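Side-chain contacts in Low molecular weight protein-tyrosine-phosphatase YwlE (Bacillus subtilis subsp. subtilis, PDB 4KK3), which removes phosphate from phosphoarginine residues in many proteins, counteracting the arginine kinase McsB and restoring DNA binding by the CtsR repressor: residues S67-T70 with E71-E75; R139-A142 with K143-K147. One frame throughout, in Å; residues are numbered along the deposited sequence.

How the interactions relate
Interactions 1 and 2 come in series along the chain of this low molecular weight phosphatase, an α/β fold built round a four-stranded parallel sheet. The first forms where the loop 67-70 turns into helix 71-76; the second lies in the last turns of helix 124-145. Their centres are about 24 Å apart and their nearest atoms about 15 Å, so they do not touch. Ser67 and Leu69 share backbone bonds with Gly38, at the end of strand 33-38, and Ser67 N also bonds to Asn10 OD1, which places interaction 1 beside the substrate-binding loop. In interaction 2, Leu141, Ala142 and Leu145 pack on helix 13-28, joining the C-terminal helix to it away from the annotated sites.

Interaction 1: S67-T70 with E71-E75; sequences SPLT and EELME
Thr70 caps the N-terminus of helix 71-76 through Leu73: as the N-cap residue it accepts the Leu73 amide, N to Thr70 OG1 3.3 Å, at a nearly straight N-H...O angle of 167°. OG1 is put there by a chi1 of 63°, which sets it between the threonine's backbone N and carbonyl carbon. The side chain of Leu73 closes on the same oxygen, with Leu73 CG 3.4 Å from Thr70 OG1. A water donates to Glu72 OE1 at 2.9 Å; it also lies unusually close to Thr70 OG1, and that leg is doubtful. Before the cap, Ser67 N bonds to OD1 of Asn10, a substrate-binding residue, tying this turn to the phosphate-binding loop. Thr70 O takes the next amide, that of Met74, with N to O at 3.0 Å and the donor tilted 16° from the carbonyl plane. In Met74, a selenomethionine, CB lies 3.6 Å from Thr70 O, and Met74 CG presses closer on Thr70 O at 3.4 Å while also facing Leu69 CG. Beyond that the chain bends at chi2 and chi3 and crosses the Leu69 side chain at about a right angle; Ile91 of helix 85-94 touches both residues. At this crossing SE of Met74 stands 3.7 Å from Leu69 CD2.

Interaction 2: R139-A142 with K143-K147; sequences RQLA and KQLKK
Gln140 and Leu141 offer their carbonyl oxygens to the amides of Gln144 and Leu145, the regular i to i-4 bonds of an α-helix. Gln144 N lies 2.9 Å from Gln140 O, with an N-H...O angle of 150°, and Leu145 N is 2.8 Å from Leu141 O, at 155°. The bonds flanking them are weak: Lys143 N to Arg139 O is 3.3 Å and Lys146 N to Ala142 O is 3.5 Å. Lys147 N bonds to Gln144 O, a span of three residues.

The side chains follow the same spacing. Leu141 CG meets Leu145 CD1 at 4.0 Å, the two leucines crossing obliquely. In Gln144 a chi1 of -75° sets CG against Gln140 O, 3.4 Å away, and the extended chain carries its amide beyond that carbonyl, where NE2 donates to the backbone O of Val109. Were Gln144 replaced by an alanine, Val109 O would probably lose this donor and a gap would be likely to open beside Gln140 O. Lys143 CG rests on Arg139 O at 3.3 Å, and one turn along Lys146 CG rests on Ala142 O at 3.4 Å; both chains bend at chi2, and their NZ atoms form salt bridges with different carboxylate oxygens of Glu28.

Among its neighbours, this end of helix 124-145 packs against two others: Leu141 and Leu145 press on Phe21 and Ala142 on Ile24 of helix 13-28, while Gln140 and Leu141 touch Val109 of helix 105-110.

Interaction 1: S67-T70 with E71-E75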
ATOM      1  N   SER A  67      -4.746  -8.789   6.682  1.00 21.80           N
ATOM      2  CA  SER A  67      -6.073  -8.330   7.075  1.00 23.08           C
ATOM      3  C   SER A  67      -6.951  -8.161   5.839  1.00 20.66           C
ATOM      4  O   SER A  67      -6.507  -7.607   4.838  1.00 21.44           O
ATOM      5  CB  SER A  67      -5.966  -7.003   7.831  1.00 34.77           C
ATOM      6  OG  SER A  67      -7.246  -6.446   8.076  1.00 47.31           O
ATOM      7  N   PRO A  68      -8.204  -8.637   5.905  1.00 22.66           N
ATOM      8  CA  PRO A  68      -9.107  -8.395   4.777  1.00 23.23           C
ATOM      9  C   PRO A  68      -9.590  -6.960   4.813  1.00 23.51           C
ATOM     10  O   PRO A  68      -9.721  -6.367   5.885  1.00 25.29           O
ATOM     11  CB  PRO A  68     -10.279  -9.341   5.059  1.00 27.63           C
ATOM     12  CG  PRO A  68     -10.286  -9.490   6.543  1.00 32.24           C
ATOM     13  CD  PRO A  68      -8.830  -9.460   6.956  1.00 27.15           C
ATOM     14  N   LEU A  69      -9.848  -6.397   3.645  1.00 23.53           N
ATOM     15  CA  LEU A  69     -10.453  -5.091   3.589  1.00 21.85           C
ATOM     16  C   LEU A  69     -11.909  -5.229   4.034  1.00 26.17           C
ATOM     17  O   LEU A  69     -12.575  -6.200   3.689  1.00 30.48           O
ATOM     18  CB  LEU A  69     -10.362  -4.551   2.173  1.00 23.65           C
ATOM     19  CG  LEU A  69     -10.798  -3.110   1.965  1.00 25.57           C
ATOM     20  CD1 LEU A  69      -9.889  -2.140   2.694  1.00 21.99           C
ATOM     21  CD2 LEU A  69     -10.784  -2.838   0.492  1.00 24.34           C
ATOM     22  N   THR A  70     -12.391  -4.277   4.823  1.00 22.68           N
ATOM     23  CA  THR A  70     -13.764  -4.320   5.314  1.00 31.05           C
ATOM     24  C   THR A  70     -14.452  -2.992   5.072  1.00 30.03           C
ATOM     25  O   THR A  70     -13.792  -1.988   4.791  1.00 28.52           O
ATOM     26  CB  THR A  70     -13.822  -4.579   6.820  1.00 32.75           C
ATOM     27  OG1 THR A  70     -13.189  -3.493   7.502  1.00 33.88           O
ATOM     28  CG2 THR A  70     -13.133  -5.886   7.168  1.00 33.83           C
ATOM     29  N   GLU A  71     -15.777  -2.989   5.199  1.00 34.48           N
ATOM     30  CA  GLU A  71     -16.561  -1.771   5.040  1.00 33.02           C
ATOM     31  C   GLU A  71     -16.120  -0.707   6.043  1.00 32.51           C
ATOM     32  O   GLU A  71     -16.004   0.466   5.696  1.00 33.39           O
ATOM     33  CB  GLU A  71     -18.056  -2.070   5.193  1.00 39.81           C
ATOM     34  CG  GLU A  71     -18.950  -0.838   5.250  1.00 46.64           C
ATOM     35  CD  GLU A  71     -19.068  -0.124   3.915  1.00 50.56           C
ATOM     36  OE1 GLU A  71     -18.858  -0.771   2.867  1.00 47.42           O
ATOM     37  OE2 GLU A  71     -19.377   1.089   3.916  1.00 54.44           O
ATOM     38  N   GLU A  72     -15.854  -1.127   7.279  1.00 31.68           N
ATOM     39  CA  GLU A  72     -15.408  -0.208   8.325  1.00 39.33           C
ATOM     40  C   GLU A  72     -14.112   0.515   7.958  1.00 36.43           C
ATOM     41  O   GLU A  72     -13.994   1.726   8.153  1.00 37.76           O
ATOM     42  CB  GLU A  72     -15.217  -0.950   9.648  1.00 49.49           C
ATOM     43  CG  GLU A  72     -14.907  -0.038  10.821  1.00 59.13           C
ATOM     44  CD  GLU A  72     -14.195  -0.763  11.947  1.00 65.65           C
ATOM     45  OE1 GLU A  72     -12.985  -1.041  11.798  1.00 64.44           O
ATOM     46  OE2 GLU A  72     -14.845  -1.054  12.973  1.00 69.79           O
ATOM     47  N   LEU A  73     -13.141  -0.234   7.442  1.00 29.32           N
ATOM     48  CA  LEU A  73     -11.882   0.352   6.986  1.00 31.11           C
ATOM     49  C   LEU A  73     -12.104   1.319   5.824  1.00 32.18           C
ATOM     50  O   LEU A  73     -11.486   2.386   5.763  1.00 33.91           O
ATOM     51  CB  LEU A  73     -10.895  -0.739   6.568  1.00 26.42           C
ATOM     52  CG  LEU A  73     -10.370  -1.679   7.652  1.00 31.51           C
ATOM     53  CD1 LEU A  73      -9.514  -2.775   7.023  1.00 28.38           C
ATOM     54  CD2 LEU A  73      -9.578  -0.909   8.695  1.00 37.15           C
HETATM   55  N   MSE A  74     -12.983   0.935   4.902  1.00 35.31           N
HETATM   56  CA  MSE A  74     -13.278   1.757   3.735  1.00 33.51           C
HETATM   57  C   MSE A  74     -13.954   3.069   4.124  1.00 34.81           C
HETATM   58  O   MSE A  74     -13.678   4.113   3.540  1.00 39.94           O
HETATM   59  CB  MSE A  74     -14.137   0.987   2.722  1.00 33.59           C
HETATM   60  CG  MSE A  74     -13.380  -0.089   1.945  1.00 30.46           C
HETATM   61 SE   MSE A  74     -11.971   0.668   0.822  0.71 28.56          SE
HETATM   62  CE  MSE A  74     -13.077   1.952  -0.142  1.00 20.33           C
ATOM     63  N   GLU A  75     -14.836   3.011   5.117  1.00 34.36           N
ATOM     64  CA  GLU A  75     -15.533   4.211   5.576  1.00 37.40           C
ATOM     65  C   GLU A  75     -14.569   5.177   6.263  1.00 36.88           C
ATOM     66  O   GLU A  75     -14.624   6.385   6.033  1.00 35.81           O
ATOM     67  CB  GLU A  75     -16.684   3.840   6.522  1.00 44.21           C
ATOM     68  CG  GLU A  75     -17.532   5.023   7.006  1.00 51.73           C
ATOM     69  CD  GLU A  75     -16.889   5.805   8.149  1.00 59.11           C
ATOM     70  OE1 GLU A  75     -16.202   5.189   8.992  1.00 58.19           O
ATOM     71  OE2 GLU A  75     -17.063   7.043   8.194  1.00 64.22           O
TER
HETATM   72  O   HOH W   1     -12.804  -3.313  10.013  1.00 42.54           O

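Interaction 2: R139-A142 with K143-K147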
ATOM      1  N   ARG A 139       8.165   7.902  -1.701  1.00 18.56           N
ATOM      2  CA  ARG A 139       8.895   9.145  -1.446  1.00 22.24           C
ATOM      3  C   ARG A 139       8.191  10.345  -2.069  1.00 22.76           C
ATOM      4  O   ARG A 139       8.092  11.400  -1.437  1.00 23.79           O
ATOM      5  CB  ARG A 139      10.353   9.061  -1.908  1.00 28.03           C
ATOM      6  CG  ARG A 139      11.177   8.115  -1.050  1.00 31.38           C
ATOM      7  CD  ARG A 139      12.664   8.235  -1.302  1.00 37.88           C
ATOM      8  NE  ARG A 139      13.404   7.269  -0.492  1.00 41.84           N
ATOM      9  CZ  ARG A 139      13.705   7.440   0.793  1.00 48.40           C
ATOM     10  NH1 ARG A 139      13.337   8.547   1.429  1.00 50.81           N
ATOM     11  NH2 ARG A 139      14.377   6.505   1.447  1.00 49.55           N
ATOM     12  N   GLN A 140       7.686  10.178  -3.289  1.00 23.04           N
ATOM     13  CA  GLN A 140       6.940  11.247  -3.954  1.00 26.76           C
ATOM     14  C   GLN A 140       5.623  11.510  -3.238  1.00 24.58           C
ATOM     15  O   GLN A 140       5.228  12.663  -3.088  1.00 24.27           O
ATOM     16  CB  GLN A 140       6.642  10.920  -5.412  1.00 34.89           C
ATOM     17  CG  GLN A 140       7.815  10.573  -6.296  1.00 44.28           C
ATOM     18  CD  GLN A 140       7.360  10.114  -7.678  1.00 49.29           C
ATOM     19  OE1 GLN A 140       6.792  10.896  -8.450  1.00 52.96           O
ATOM     20  NE2 GLN A 140       7.585   8.837  -7.986  1.00 37.29           N
ATOM     21  N   LEU A 141       4.937  10.442  -2.822  1.00 22.61           N
ATOM     22  CA  LEU A 141       3.690  10.573  -2.078  1.00 21.00           C
ATOM     23  C   LEU A 141       3.876  11.446  -0.846  1.00 20.77           C
ATOM     24  O   LEU A 141       3.073  12.335  -0.574  1.00 22.82           O
ATOM     25  CB  LEU A 141       3.118   9.201  -1.684  1.00 20.14           C
ATOM     26  CG  LEU A 141       1.811   9.179  -0.877  1.00 15.96           C
ATOM     27  CD1 LEU A 141       0.647   9.740  -1.700  1.00 20.50           C
ATOM     28  CD2 LEU A 141       1.466   7.765  -0.398  1.00 16.54           C
ATOM     29  N   ALA A 142       4.945  11.184  -0.104  1.00 19.23           N
ATOM     30  CA  ALA A 142       5.255  11.952   1.086  1.00 23.52           C
ATOM     31  C   ALA A 142       5.357  13.443   0.770  1.00 24.85           C
ATOM     32  O   ALA A 142       4.733  14.264   1.438  1.00 30.11           O
ATOM     33  CB  ALA A 142       6.528  11.444   1.707  1.00 25.21           C
ATOM     34  N   LYS A 143       6.115  13.782  -0.267  1.00 27.38           N
ATOM     35  CA  LYS A 143       6.285  15.174  -0.665  1.00 32.59           C
ATOM     36  C   LYS A 143       4.949  15.783  -1.074  1.00 35.07           C
ATOM     37  O   LYS A 143       4.684  16.952  -0.799  1.00 35.79           O
ATOM     38  CB  LYS A 143       7.295  15.305  -1.812  1.00 40.41           C
ATOM     39  CG  LYS A 143       8.664  14.677  -1.561  1.00 48.08           C
ATOM     40  CD  LYS A 143       9.437  15.371  -0.451  1.00 59.54           C
ATOM     41  CE  LYS A 143      10.870  14.850  -0.382  1.00 63.81           C
ATOM     42  NZ  LYS A 143      11.613  15.344   0.814  1.00 67.52           N
ATOM     43  N   GLN A 144       4.105  14.989  -1.725  1.00 27.84           N
ATOM     44  CA  GLN A 144       2.812  15.485  -2.170  1.00 31.74           C
ATOM     45  C   GLN A 144       1.873  15.716  -0.998  1.00 32.48           C
ATOM     46  O   GLN A 144       1.147  16.708  -0.968  1.00 36.80           O
ATOM     47  CB  GLN A 144       2.175  14.527  -3.172  1.00 32.38           C
ATOM     48  CG  GLN A 144       2.807  14.573  -4.542  1.00 35.72           C
ATOM     49  CD  GLN A 144       2.331  13.442  -5.414  1.00 39.92           C
ATOM     50  OE1 GLN A 144       1.522  12.615  -4.988  1.00 39.77           O
ATOM     51  NE2 GLN A 144       2.829  13.393  -6.645  1.00 41.00           N
ATOM     52  N   LEU A 145       1.900  14.813  -0.024  1.00 27.89           N
ATOM     53  CA  LEU A 145       1.009  14.928   1.130  1.00 31.54           C
ATOM     54  C   LEU A 145       1.234  16.216   1.929  1.00 41.03           C
ATOM     55  O   LEU A 145       0.349  16.661   2.660  1.00 42.90           O
ATOM     56  CB  LEU A 145       1.108  13.698   2.029  1.00 31.58           C
ATOM     57  CG  LEU A 145       0.427  12.444   1.475  1.00 33.38           C
ATOM     58  CD1 LEU A 145       0.744  11.255   2.338  1.00 36.86           C
ATOM     59  CD2 LEU A 145      -1.078  12.646   1.389  1.00 39.05           C
ATOM     60  N   LYS A 146       2.412  16.814   1.770  1.00 46.87           N
ATOM     61  CA  LYS A 146       2.707  18.117   2.371  1.00 56.39           C
ATOM     62  C   LYS A 146       1.825  19.227   1.792  1.00 61.16           C
ATOM     63  O   LYS A 146       1.658  20.277   2.409  1.00 67.35           O
ATOM     64  CB  LYS A 146       4.178  18.481   2.165  1.00 60.23           C
ATOM     65  CG  LYS A 146       5.154  17.401   2.590  1.00 62.90           C
ATOM     66  CD  LYS A 146       5.004  17.079   4.062  1.00 67.18           C
ATOM     67  CE  LYS A 146       5.722  18.087   4.945  1.00 71.70           C
ATOM     68  NZ  LYS A 146       7.200  17.896   4.922  1.00 72.09           N
ATOM     69  N   LYS A 147       1.266  18.989   0.609  1.00 57.07           N
ATOM     70  CA  LYS A 147       0.431  19.978  -0.064  1.00 56.25           C
ATOM     71  C   LYS A 147      -1.037  19.857   0.332  1.00 53.55           C
ATOM     72  O   LYS A 147      -1.901  20.517  -0.243  1.00 56.12           O
ATOM     73  CB  LYS A 147       0.556  19.837  -1.581  1.00 60.70           C
ATOM     74  CG  LYS A 147       1.947  20.091  -2.122  1.00 65.37           C
ATOM     75  CD  LYS A 147       1.969  19.962  -3.636  1.00 68.85           C
ATOM     76  CE  LYS A 147       3.353  20.252  -4.186  1.00 72.91           C
ATOM     77  NZ  LYS A 147       4.389  19.438  -3.496  1.00 74.07           N
TER